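Local coordinates for protein D-alanyl transferase DltD (Enterococcus faecium TX0133A04, PDB 6PFX) that probably transfers D-alanine onto lipoteichoic acid at the membrane of a Gram-positive bacterium, as part of cell wall biogenesis, at residues R13-M19 and R68-A74; T158-I162 and S176-L180. Numbering follows the deposited sequence.

Contact 1: residues R13-M19 and R68-A74; sequences RRASSSM and RPFLLGA
An outermost strand of the five-stranded parallel sheet in this SGNH hydrolase-like fold, 68-71, meets the C-terminal end of helix 9-18. The axis of 13-18 passes 5.9 Å from that of 68-71, at 58° between N-to-C directions, with Ser16 CA 4.3 Å from Phe70 CA. One edge of the strand pairs with strand 39-43; the helix end lies along the other. Arg68, extended (-128/127) with chi1 t, points its CA-to-CB bond toward the helix: its CD lies 3.6 Å from Ser16 OG, which donates a hydrogen bond to Arg13 O (2.7 Å). The Arg68 guanidinium stays near that of Arg13, NH2 to NE 4.0 Å, a like-charged approach; Arg13 has weak, long ion pairs to Glu10, Glu61 and Asp207. Pro69 turns to Ala60 of helix 56-62. Phe70 (chi1 t) turns one ring face to Ser16, whose CA is 3.6 Å from the ring centroid in a CH-pi contact, and Phe70 CZ reaches Ala15 CB at 4.2 Å. Leu71 N donates to Ser16 O (2.8 Å, 174°), the one direct hydrogen bond between the segments. Leu71 CB packs on Met19 CG at 3.9 Å. A water bridges Leu71 O (2.7 Å), Ala15 O (2.8 Å) and Met19 N (2.7 Å), tying helix end to strand where Met19 leaves helical geometry with positive phi (54/27). After Leu72, which faces away, Gly73 and Ala74 run on extended beside the Met19 side chain (m, t, p): Met19 CE sits 3.6 Å from Ala74 CA and 3.0 Å from Gly73 O.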
loop_
_atom_site.group_PDB
_atom_site.type_symbol
_atom_site.label_atom_id
_atom_site.label_comp_id
_atom_site.label_asym_id
_atom_site.label_seq_id
_atom_site.Cartn_x
_atom_site.Cartn_y
_atom_site.Cartn_z
ATOM N N ARG A 13 -10.920 14.752 8.700
ATOM C CA ARG A 13 -10.754 15.054 7.281
ATOM C C ARG A 13 -9.313 15.433 6.975
ATOM O O ARG A 13 -8.721 14.944 6.005
ATOM C CB ARG A 13 -11.710 16.184 6.897
ATOM C CG ARG A 13 -11.679 16.590 5.443
ATOM C CD ARG A 13 -12.878 17.483 5.120
ATOM N NE ARG A 13 -12.790 18.069 3.784
ATOM C CZ ARG A 13 -12.462 19.335 3.528
ATOM N NH1 ARG A 13 -12.187 20.181 4.514
ATOM N NH2 ARG A 13 -12.414 19.759 2.272
ATOM N N ARG A 14 -8.724 16.302 7.799
ATOM C CA ARG A 14 -7.315 16.631 7.628
ATOM C C ARG A 14 -6.450 15.378 7.725
ATOM O O ARG A 14 -5.552 15.163 6.901
ATOM C CB ARG A 14 -6.893 17.667 8.672
ATOM C CG ARG A 14 -7.450 19.064 8.424
ATOM C CD ARG A 14 -7.473 19.891 9.708
ATOM N NE ARG A 14 -6.162 19.960 10.348
ATOM C CZ ARG A 14 -5.971 20.136 11.653
ATOM N NH1 ARG A 14 -7.006 20.255 12.477
ATOM N NH2 ARG A 14 -4.737 20.186 12.137
ATOM N N ALA A 15 -6.718 14.533 8.725
ATOM C CA ALA A 15 -5.937 13.317 8.910
ATOM C C ALA A 15 -6.029 12.395 7.701
ATOM O O ALA A 15 -5.050 11.716 7.355
ATOM C CB ALA A 15 -6.424 12.570 10.155
ATOM N N SER A 16 -7.206 12.346 7.056
ATOM C CA SER A 16 -7.458 11.390 5.982
ATOM C C SER A 16 -6.527 11.590 4.793
ATOM O O SER A 16 -6.364 10.665 3.993
ATOM C CB SER A 16 -8.920 11.459 5.509
ATOM O OG SER A 16 -9.197 12.640 4.775
ATOM N N SER A 17 -5.909 12.762 4.665
ATOM C CA SER A 17 -4.989 13.034 3.571
ATOM C C SER A 17 -3.591 13.391 4.047
ATOM O O SER A 17 -2.731 13.698 3.213
ATOM C CB SER A 17 -5.535 14.165 2.689
ATOM O OG SER A 17 -5.659 15.371 3.426
ATOM N N SER A 18 -3.326 13.323 5.354
ATOM C CA SER A 18 -2.049 13.786 5.879
ATOM C C SER A 18 -0.914 12.796 5.645
ATOM O O SER A 18 0.242 13.212 5.508
ATOM C CB SER A 18 -2.159 14.011 7.388
ATOM O OG SER A 18 -2.372 12.777 8.063
ATOM N N MET A 19 -1.214 11.495 5.629
ATOM C CA MET A 19 -0.178 10.457 5.635
ATOM C C MET A 19 0.786 10.653 6.808
ATOM O O MET A 19 1.942 10.234 6.769
ATOM C CB MET A 19 0.527 10.376 4.275
ATOM C CG MET A 19 -0.415 9.941 3.141
ATOM S SD MET A 19 0.162 10.197 1.456
ATOM C CE MET A 19 1.758 9.384 1.490
ATOM N N ARG A 68 -14.724 9.352 0.882
ATOM C CA ARG A 68 -13.449 10.058 0.915
ATOM C C ARG A 68 -12.329 9.068 1.167
ATOM O O ARG A 68 -12.390 8.279 2.131
ATOM C CB ARG A 68 -13.510 11.112 2.030
ATOM C CG ARG A 68 -12.257 11.940 2.177
ATOM C CD ARG A 68 -12.414 13.095 3.179
ATOM N NE ARG A 68 -13.333 14.143 2.729
ATOM C CZ ARG A 68 -14.595 14.269 3.136
ATOM N NH1 ARG A 68 -15.114 13.415 4.005
ATOM N NH2 ARG A 68 -15.340 15.260 2.669
ATOM N N PRO A 69 -11.286 9.044 0.340
ATOM C CA PRO A 69 -10.152 8.165 0.647
ATOM C C PRO A 69 -9.525 8.547 1.981
ATOM O O PRO A 69 -9.426 9.723 2.331
ATOM C CB PRO A 69 -9.184 8.387 -0.523
ATOM C CG PRO A 69 -10.028 8.999 -1.608
ATOM C CD PRO A 69 -11.096 9.789 -0.921
ATOM N N PHE A 70 -9.110 7.537 2.734
ATOM C CA PHE A 70 -8.260 7.730 3.904
ATOM C C PHE A 70 -6.911 7.122 3.520
ATOM O O PHE A 70 -6.805 5.908 3.316
ATOM C CB PHE A 70 -8.848 7.086 5.153
ATOM C CG PHE A 70 -8.249 7.619 6.409
ATOM C CD1 PHE A 70 -6.946 7.303 6.742
ATOM C CD2 PHE A 70 -8.968 8.462 7.239
ATOM C CE1 PHE A 70 -6.366 7.808 7.903
ATOM C CE2 PHE A 70 -8.394 8.987 8.384
ATOM C CZ PHE A 70 -7.094 8.649 8.724
ATOM N N LEU A 71 -5.898 7.964 3.345
ATOM C CA LEU A 71 -4.639 7.509 2.768
ATOM C C LEU A 71 -3.770 6.871 3.842
ATOM O O LEU A 71 -3.374 7.531 4.810
ATOM C CB LEU A 71 -3.911 8.680 2.118
ATOM C CG LEU A 71 -4.740 9.533 1.161
ATOM C CD1 LEU A 71 -3.891 10.649 0.603
ATOM C CD2 LEU A 71 -5.315 8.690 0.029
ATOM N N LEU A 72 -3.438 5.599 3.649
ATOM C CA LEU A 72 -2.696 4.844 4.647
ATOM C C LEU A 72 -1.341 4.355 4.157
ATOM O O LEU A 72 -0.623 3.690 4.912
ATOM C CB LEU A 72 -3.543 3.679 5.172
ATOM C CG LEU A 72 -4.751 4.086 6.028
ATOM C CD1 LEU A 72 -5.621 2.877 6.319
ATOM C CD2 LEU A 72 -4.310 4.762 7.327
ATOM N N GLY A 73 -0.959 4.674 2.956
ATOM C CA GLY A 73 0.417 4.501 2.559
ATOM C C GLY A 73 1.246 5.767 2.766
ATOM O O GLY A 73 0.705 6.870 2.857
ATOM N N ALA A 74 2.563 5.581 2.826
ATOM C CA ALA A 74 3.523 6.669 2.976
ATOM C C ALA A 74 4.866 6.177 2.449
ATOM O O ALA A 74 5.012 4.998 2.110
ATOM C CB ALA A 74 3.634 7.117 4.443
HETATM O O HOH W 1 -3.452 9.963 5.939
#

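Contact 2: residues T158-I162 and S176-L180; sequences TLTAI and SLNQL
Two helical segments linked by a short connection pack through apolar side chains. Residues 158-162 are regular helix. Ser176 and Leu177 belong to helix 174-177; 178-180 keep helical phi/psi without regular helical bonding, held by i to i+3 bonds from Gln179 N to Ser176 O (3.2 Å) and Leu180 N to Leu177 O (2.9 Å). The register runs in reverse, Thr158 CA lying 7.4 Å from Gln179 CA and Ile162 CA 7.3 Å from Ser176 CA. Thr158 (chi1 m) sets CG2 3.7 Å from Leu180 CD2; its OG1 is 3.1 Å from Gln179 NE2, but the angle is too poor for a hydrogen bond. Leu159 approaches most closely with its N, 4.4 Å from Leu180 CD2. One turn on, Ile162 (m, t) points into the interface: CD1 meets Leu180 CD1 and Ser176 O, both at 3.7 Å, while CG2 touches Leu177 CD2 at 3.9 Å. This is plain packing in a helical region, where helix 123-132 adjoins both segments, Leu130 touching Leu159 and Leu180, and Pro172 adjoins Ile162 and Leu177.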
loop_
_atom_site.group_PDB
_atom_site.type_symbol
_atom_site.label_atom_id
_atom_site.label_comp_id
_atom_site.label_asym_id
_atom_site.label_seq_id
_atom_site.Cartn_x
_atom_site.Cartn_y
_atom_site.Cartn_z
ATOM N N THR A 158 11.022 -8.465 26.819
ATOM C CA THR A 158 9.725 -9.052 27.141
ATOM C C THR A 158 8.968 -9.422 25.872
ATOM O O THR A 158 8.454 -10.539 25.743
ATOM C CB THR A 158 8.939 -8.077 28.011
ATOM O OG1 THR A 158 9.708 -7.795 29.190
ATOM C CG2 THR A 158 7.598 -8.667 28.403
ATOM N N LEU A 159 8.903 -8.499 24.910
ATOM C CA LEU A 159 8.226 -8.797 23.650
ATOM C C LEU A 159 8.910 -9.941 22.916
ATOM O O LEU A 159 8.243 -10.822 22.362
ATOM C CB LEU A 159 8.170 -7.540 22.781
ATOM C CG LEU A 159 7.775 -7.704 21.310
ATOM C CD1 LEU A 159 6.325 -8.135 21.201
ATOM C CD2 LEU A 159 7.999 -6.411 20.541
ATOM N N THR A 160 10.241 -9.946 22.900
ATOM C CA THR A 160 10.963 -10.978 22.167
ATOM C C THR A 160 10.611 -12.374 22.674
ATOM O O THR A 160 10.425 -13.304 21.878
ATOM C CB THR A 160 12.467 -10.710 22.268
ATOM O OG1 THR A 160 12.797 -9.525 21.526
ATOM C CG2 THR A 160 13.245 -11.878 21.728
ATOM N N ALA A 161 10.529 -12.551 23.993
ATOM C CA ALA A 161 10.204 -13.870 24.524
ATOM C C ALA A 161 8.787 -14.273 24.145
ATOM O O ALA A 161 8.516 -15.446 23.864
ATOM C CB ALA A 161 10.383 -13.884 26.039
ATOM N N ILE A 162 7.870 -13.308 24.125
ATOM C CA ILE A 162 6.509 -13.593 23.686
ATOM C C ILE A 162 6.505 -14.003 22.218
ATOM O O ILE A 162 5.847 -14.978 21.834
ATOM C CB ILE A 162 5.592 -12.392 23.987
ATOM C CG1 ILE A 162 5.316 -12.312 25.495
ATOM C CG2 ILE A 162 4.322 -12.499 23.173
ATOM C CD1 ILE A 162 4.831 -10.955 25.936
ATOM N N SER A 176 1.883 -13.742 30.875
ATOM C CA SER A 176 3.019 -13.296 30.077
ATOM C C SER A 176 2.699 -12.004 29.333
ATOM O O SER A 176 3.468 -11.037 29.393
ATOM C CB SER A 176 3.411 -14.404 29.097
ATOM O OG SER A 176 3.896 -15.546 29.786
ATOM N N LEU A 177 1.567 -11.970 28.620
ATOM C CA LEU A 177 1.187 -10.742 27.936
ATOM C C LEU A 177 0.966 -9.608 28.925
ATOM O O LEU A 177 1.201 -8.443 28.596
ATOM C CB LEU A 177 -0.081 -10.935 27.113
ATOM C CG LEU A 177 -0.013 -11.999 26.023
ATOM C CD1 LEU A 177 -1.410 -12.190 25.472
ATOM C CD2 LEU A 177 0.953 -11.591 24.944
ATOM N N ASN A 178 0.494 -9.922 30.132
ATOM C CA ASN A 178 0.179 -8.870 31.085
ATOM C C ASN A 178 1.398 -8.033 31.433
ATOM O O ASN A 178 1.243 -6.903 31.911
ATOM C CB ASN A 178 -0.428 -9.479 32.343
ATOM C CG ASN A 178 -0.923 -8.434 33.306
ATOM O OD1 ASN A 178 -1.857 -7.689 33.007
ATOM N ND2 ASN A 178 -0.298 -8.368 34.473
ATOM N N GLN A 179 2.606 -8.555 31.206
ATOM C CA GLN A 179 3.816 -7.786 31.459
ATOM C C GLN A 179 3.924 -6.576 30.540
ATOM O O GLN A 179 4.645 -5.628 30.869
ATOM C CB GLN A 179 5.034 -8.691 31.296
ATOM C CG GLN A 179 6.331 -8.060 31.736
ATOM C CD GLN A 179 7.468 -9.063 31.847
ATOM O OE1 GLN A 179 7.252 -10.281 31.829
ATOM N NE2 GLN A 179 8.691 -8.554 31.970
ATOM N N LEU A 180 3.210 -6.589 29.411
ATOM C CA LEU A 180 3.179 -5.482 28.468
ATOM C C LEU A 180 1.988 -4.559 28.680
ATOM O O LEU A 180 1.909 -3.509 28.032
ATOM C CB LEU A 180 3.120 -6.019 27.026
ATOM C CG LEU A 180 4.236 -6.950 26.553
ATOM C CD1 LEU A 180 3.897 -7.501 25.186
ATOM C CD2 LEU A 180 5.538 -6.210 26.506
#

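The contacts follow one another along the chain and do not touch: their centres are 32 Å apart and their nearest atoms about 21 Å apart. Contact 1 is buried, with its centre about 12 Å from that of the chain, and lies at an edge of the parallel sheet; contact 2 is partly buried, its centre about 29 Å from that of the chain, and joins helices without any strand. A possible catalytic site lies nearer contact 1. Ser46, His348 and Asp345 have the geometry of a Ser-His-Asp triad, consistent with the SGNH hydrolase clan, and the Met19 side chain lies near them without touching.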